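Local coordinates for virulence associated protein VapB (Rhodococcus equi, PDB 4CV7) that is a plasmid-encoded, virulence-associated protein of a bacterial pathogen, whose molecular function is unknown but whose domain folds into an eight-stranded antiparallel beta-barrel, at residues Q4-H9 with L50-L55; D32-G37 with G102-W107. One frame throughout, in Å; residues are numbered along the deposited sequence. Where two conformers were deposited one is given.

Overall arrangement
Both contacts are seams of one closed antiparallel barrel, on opposite sides of the chain's centre. In contact 1 the first strand, 4-14, pairs with strand 42-52, and this pairing closes the barrel. In contact 2 strand 29-37 pairs with the last strand, 100-108, the junction of the first three strands with the second half of the chain. The segments alternate along the sequence, consistent with the two Greek-key motifs of this fold. Their centres lie about 18 Å apart, and the nearest atoms stay about 5 Å apart without touching. A bound cobalt(II) ion lies about 4 Å from the side chain of Asp32 in contact 2.

Contact 1: residues Q4-H9 with L50-L55; sequences QQYDVH and LFTSDL
Tyr6 leans across the neighbouring strand toward Leu50, Thr52 and Leu55. Tyr6 CB lies 4.1 Å from Leu50 O. CG stands beside the backbone N, anti to the carbonyl carbon (chi1 -48°); from there the ring has Leu50 O at its edge, near its plane, and Tyr6 CD1 also meets Leu50 CD2. Tyr6 CE1 comes to Thr52 CG2 at 3.9 Å. Next, Tyr6 CZ meets Leu55 CD2 at 4.2 Å. At the tip, Tyr6 OH touches Leu55 CB and bonds a water 2.8 Å away, in the plane of the ring. That water also donates to Thr52 O and accepts from Leu55 N, so it ties the tyrosine to the start of helix 55-61. Behind this lies the seam that closes the barrel, strand 4-14 running antiparallel to strand 42-52, with Gln4-Thr52 and Tyr6-Leu50 as hydrogen-bonded pairs and Gln5-Phe51 as the non-hydrogen-bonded pair between them. On the other face of the sheet, Gln5 lies alongside Phe51 and points the same way, Gln5 CG 3.6 Å from Phe51 CD2 and the amide plane turned 51° from the ring. Back on the Tyr6 side, Val8 CG1 packs on Leu50 CB at 3.6 Å.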
loop_
_atom_site.group_PDB
_atom_site.type_symbol
_atom_site.label_atom_id
_atom_site.label_comp_id
_atom_site.label_asym_id
_atom_site.label_seq_id
_atom_site.Cartn_x
_atom_site.Cartn_y
_atom_site.Cartn_z
ATOM N N GLN A 4 -1.903 3.765 16.258
ATOM C CA GLN A 4 -3.296 4.105 15.967
ATOM C C GLN A 4 -3.773 3.326 14.749
ATOM O O GLN A 4 -2.930 2.962 13.907
ATOM C CB GLN A 4 -3.450 5.597 15.762
ATOM C CG GLN A 4 -3.231 6.324 17.028
ATOM C CD GLN A 4 -3.874 7.702 16.952
ATOM O OE1 GLN A 4 -5.070 7.846 16.616
ATOM N NE2 GLN A 4 -3.080 8.710 17.182
ATOM N N GLN A 5 -5.066 3.057 14.687
ATOM C CA GLN A 5 -5.704 2.368 13.595
ATOM C C GLN A 5 -6.646 3.255 12.864
ATOM O O GLN A 5 -7.434 3.968 13.448
ATOM C CB GLN A 5 -6.492 1.176 14.115
ATOM C CG GLN A 5 -5.594 0.146 14.767
ATOM C CD GLN A 5 -6.341 -1.006 15.327
ATOM O OE1 GLN A 5 -7.402 -1.383 14.874
ATOM N NE2 GLN A 5 -5.702 -1.635 16.255
ATOM N N TYR A 6 -6.738 3.020 11.587
ATOM C CA TYR A 6 -7.581 3.767 10.668
ATOM C C TYR A 6 -8.162 2.867 9.629
ATOM O O TYR A 6 -7.395 2.127 9.005
ATOM C CB TYR A 6 -6.814 4.901 9.996
ATOM C CG TYR A 6 -5.977 5.810 10.929
ATOM C CD1 TYR A 6 -4.711 5.402 11.284
ATOM C CD2 TYR A 6 -6.467 6.962 11.450
ATOM C CE1 TYR A 6 -3.937 6.159 12.151
ATOM C CE2 TYR A 6 -5.689 7.803 12.240
ATOM C CZ TYR A 6 -4.382 7.378 12.591
ATOM O OH TYR A 6 -3.619 8.152 13.419
ATOM N N ASP A 7 -9.434 3.045 9.265
ATOM C CA ASP A 7 -10.027 2.304 8.199
ATOM C C ASP A 7 -9.476 2.813 6.895
ATOM O O ASP A 7 -9.395 4.050 6.694
ATOM C CB ASP A 7 -11.558 2.534 8.217
ATOM C CG ASP A 7 -12.267 1.794 9.312
ATOM O OD1 ASP A 7 -11.744 0.861 9.924
ATOM O OD2 ASP A 7 -13.461 2.143 9.424
ATOM N N VAL A 8 -9.124 1.949 5.953
ATOM C CA VAL A 8 -8.682 2.397 4.645
ATOM C C VAL A 8 -9.275 1.485 3.576
ATOM O O VAL A 8 -9.795 0.418 3.914
ATOM C CB VAL A 8 -7.151 2.349 4.474
ATOM C CG1 VAL A 8 -6.473 3.356 5.425
ATOM C CG2 VAL A 8 -6.588 0.940 4.643
ATOM N N HIS A 9 -9.231 1.926 2.344
ATOM C CA HIS A 9 -9.609 1.054 1.224
ATOM C C HIS A 9 -8.699 1.400 0.089
ATOM O O HIS A 9 -7.996 2.436 0.110
ATOM C CB HIS A 9 -11.075 1.189 0.838
ATOM C CG HIS A 9 -11.444 2.566 0.354
ATOM N ND1 HIS A 9 -11.735 3.605 1.222
ATOM C CD2 HIS A 9 -11.619 3.078 -0.899
ATOM C CE1 HIS A 9 -12.061 4.689 0.526
ATOM N NE2 HIS A 9 -11.995 4.400 -0.762
ATOM N N LEU A 50 -5.140 0.546 8.357
ATOM C CA LEU A 50 -3.836 1.156 8.458
ATOM C C LEU A 50 -3.433 1.265 9.952
ATOM O O LEU A 50 -4.222 1.837 10.743
ATOM C CB LEU A 50 -3.853 2.573 7.825
ATOM C CG LEU A 50 -2.585 3.420 8.027
ATOM C CD1 LEU A 50 -1.352 2.906 7.354
ATOM C CD2 LEU A 50 -2.840 4.883 7.601
ATOM N N PHE A 51 -2.259 0.780 10.312
ATOM C CA PHE A 51 -1.685 0.872 11.609
ATOM C C PHE A 51 -0.481 1.765 11.512
ATOM O O PHE A 51 0.472 1.478 10.712
ATOM C CB PHE A 51 -1.268 -0.485 12.132
ATOM C CG PHE A 51 -2.362 -1.520 12.200
ATOM C CD1 PHE A 51 -2.770 -2.147 11.065
ATOM C CD2 PHE A 51 -2.922 -1.809 13.384
ATOM C CE1 PHE A 51 -3.754 -3.132 11.118
ATOM C CE2 PHE A 51 -3.929 -2.829 13.486
ATOM C CZ PHE A 51 -4.296 -3.461 12.302
ATOM N N THR A 52 -0.399 2.828 12.272
ATOM C CA THR A 52 0.806 3.678 12.339
ATOM C C THR A 52 0.915 4.413 13.621
ATOM O O THR A 52 -0.153 4.853 14.148
ATOM C CB THR A 52 0.906 4.643 11.151
ATOM O OG1 THR A 52 2.151 5.345 11.246
ATOM C CG2 THR A 52 -0.196 5.581 11.106
ATOM N N SER A 53 2.088 4.552 14.171
ATOM C CA SER A 53 2.328 5.341 15.343
ATOM C C SER A 53 2.544 6.835 15.035
ATOM O O SER A 53 2.579 7.638 15.979
ATOM C CB SER A 53 3.481 4.767 16.114
ATOM O OG SER A 53 4.644 4.859 15.330
ATOM N N ASP A 54 2.612 7.194 13.776
ATOM C CA ASP A 54 2.777 8.640 13.435
ATOM C C ASP A 54 2.317 8.834 11.958
ATOM O O ASP A 54 3.032 8.696 11.003
ATOM C CB ASP A 54 4.232 9.016 13.593
ATOM C CG ASP A 54 4.489 10.496 13.473
ATOM O OD1 ASP A 54 3.630 11.244 12.846
ATOM O OD2 ASP A 54 5.489 11.040 14.011
ATOM N N LEU A 55 1.051 9.179 11.869
ATOM C CA LEU A 55 0.383 9.365 10.579
ATOM C C LEU A 55 1.052 10.427 9.734
ATOM O O LEU A 55 1.291 10.223 8.556
ATOM C CB LEU A 55 -1.124 9.629 10.852
ATOM C CG LEU A 55 -1.947 9.697 9.532
ATOM C CD1 LEU A 55 -2.073 8.356 8.839
ATOM C CD2 LEU A 55 -3.335 10.272 9.788
HETATM O O HOH W 1 -0.913 7.982 14.049
#

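Contact 2: residues D32-G37 with G102-W107; sequences DGDAGG and GGSGSW
Asp34 lies beside Ser104 on the same face of the sheet, Asp34 CB 4.1 Å from Ser104 O. A water donates to Asp34 OD2 at 2.7 Å; in the conformer given, Ser104 OG sits between its own backbone N and carbonyl carbon (chi1 63°) and bonds the same water. The other oxygen, Asp34 OD1, is held by Tyr18 OH and by Lys20, whose NZ is also salt-bridged to Asp32 OD1 in the aspartate conformer given. Beneath these groups segments 32-37 and 102-107 run antiparallel, at 163°, the pairing by which the third and last strands meet in the Greek-key barrel. Asp34 N reaches Ser104 O in a nearly straight bond of 2.8 Å, whereas the return bond from Ser104 N to Asp34 O is weak. The lack of side chains on Gly103 and Gly105 lets the backbones come close at the non-hydrogen-bonded pairs: Gly33 CA and Gly105 CA are 3.9 Å apart, and Gly103 CA lies 4.0 Å from Ala35 CA. Gly103 CA also makes a CA-H...O contact with Asp34 O at 3.3 Å. Ala35 CB rests 3.5 Å from Gly102 O, and beyond the pair it touches Phe65 and Tyr67 of strand 64-68.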
loop_
_atom_site.group_PDB
_atom_site.type_symbol
_atom_site.label_atom_id
_atom_site.label_comp_id
_atom_site.label_asym_id
_atom_site.label_seq_id
_atom_site.Cartn_x
_atom_site.Cartn_y
_atom_site.Cartn_z
ATOM N N ASP A 32 -0.164 6.591 -3.921
ATOM C CA ASP A 32 0.069 6.136 -5.310
ATOM C C ASP A 32 1.334 5.316 -5.307
ATOM O O ASP A 32 2.430 5.919 -5.116
ATOM C CB ASP A 32 0.234 7.361 -6.223
ATOM C CG ASP A 32 0.307 7.066 -7.743
ATOM O OD1 ASP A 32 0.505 5.967 -8.235
ATOM O OD2 ASP A 32 0.146 8.011 -8.531
ATOM N N GLY A 33 1.216 4.037 -5.576
ATOM C CA GLY A 33 2.439 3.202 -5.600
ATOM C C GLY A 33 2.595 2.350 -6.825
ATOM O O GLY A 33 1.639 1.924 -7.440
ATOM N N ASP A 34 3.858 2.216 -7.227
ATOM C CA ASP A 34 4.222 1.518 -8.432
ATOM C C ASP A 34 5.180 0.395 -8.031
ATOM O O ASP A 34 6.269 0.720 -7.601
ATOM C CB ASP A 34 4.920 2.486 -9.379
ATOM C CG ASP A 34 3.988 3.574 -9.835
ATOM O OD1 ASP A 34 3.163 3.332 -10.702
ATOM O OD2 ASP A 34 4.224 4.698 -9.460
ATOM N N ALA A 35 4.752 -0.832 -8.221
ATOM C CA ALA A 35 5.512 -1.982 -7.720
ATOM C C ALA A 35 5.897 -2.858 -8.873
ATOM O O ALA A 35 5.263 -2.943 -9.915
ATOM C CB ALA A 35 4.764 -2.768 -6.713
ATOM N N GLY A 36 6.980 -3.661 -8.655
ATOM C CA GLY A 36 7.209 -4.889 -9.339
ATOM C C GLY A 36 6.930 -6.059 -8.456
ATOM O O GLY A 36 7.143 -5.979 -7.229
ATOM N N GLY A 37 6.604 -7.165 -9.046
ATOM C CA GLY A 37 6.308 -8.373 -8.265
ATOM C C GLY A 37 5.893 -9.487 -9.132
ATOM O O GLY A 37 5.323 -9.275 -10.172
ATOM N N GLY A 102 7.044 -5.034 -4.500
ATOM C CA GLY A 102 7.256 -3.750 -3.893
ATOM C C GLY A 102 7.809 -2.755 -4.877
ATOM O O GLY A 102 8.142 -3.108 -6.017
ATOM N N GLY A 103 7.897 -1.488 -4.476
ATOM C CA GLY A 103 8.393 -0.439 -5.337
ATOM C C GLY A 103 8.280 0.887 -4.680
ATOM O O GLY A 103 8.344 1.062 -3.473
ATOM N N SER A 104 8.178 1.931 -5.500
ATOM C CA SER A 104 8.146 3.324 -5.042
ATOM C C SER A 104 6.695 3.757 -4.787
ATOM O O SER A 104 5.813 3.284 -5.486
ATOM C CB SER A 104 8.817 4.268 -6.078
ATOM O OG SER A 104 8.110 4.271 -7.313
ATOM N N GLY A 105 6.493 4.674 -3.898
ATOM C CA GLY A 105 5.200 5.310 -3.776
ATOM C C GLY A 105 5.308 6.431 -2.792
ATOM O O GLY A 105 6.196 6.557 -2.010
ATOM N N SER A 106 4.247 7.248 -2.842
ATOM C CA SER A 106 4.132 8.377 -1.886
ATOM C C SER A 106 2.651 8.761 -1.709
ATOM O O SER A 106 1.787 8.377 -2.492
ATOM C CB SER A 106 5.032 9.508 -2.254
ATOM O OG SER A 106 4.589 9.934 -3.497
ATOM N N TRP A 107 2.461 9.556 -0.673
ATOM C CA TRP A 107 1.120 10.050 -0.287
ATOM C C TRP A 107 0.984 11.464 -0.764
ATOM O O TRP A 107 1.916 12.290 -0.705
ATOM C CB TRP A 107 0.901 9.988 1.223
ATOM C CG TRP A 107 0.974 8.602 1.804
ATOM C CD1 TRP A 107 2.090 7.914 2.244
ATOM C CD2 TRP A 107 -0.143 7.721 2.054
ATOM N NE1 TRP A 107 1.736 6.712 2.733
ATOM C CE2 TRP A 107 0.375 6.558 2.655
ATOM C CE3 TRP A 107 -1.535 7.819 1.854
ATOM C CZ2 TRP A 107 -0.449 5.520 3.018
ATOM C CZ3 TRP A 107 -2.315 6.723 2.271
ATOM C CH2 TRP A 107 -1.783 5.630 2.829
HETATM O O HOH W 2 5.535 5.870 -7.463
#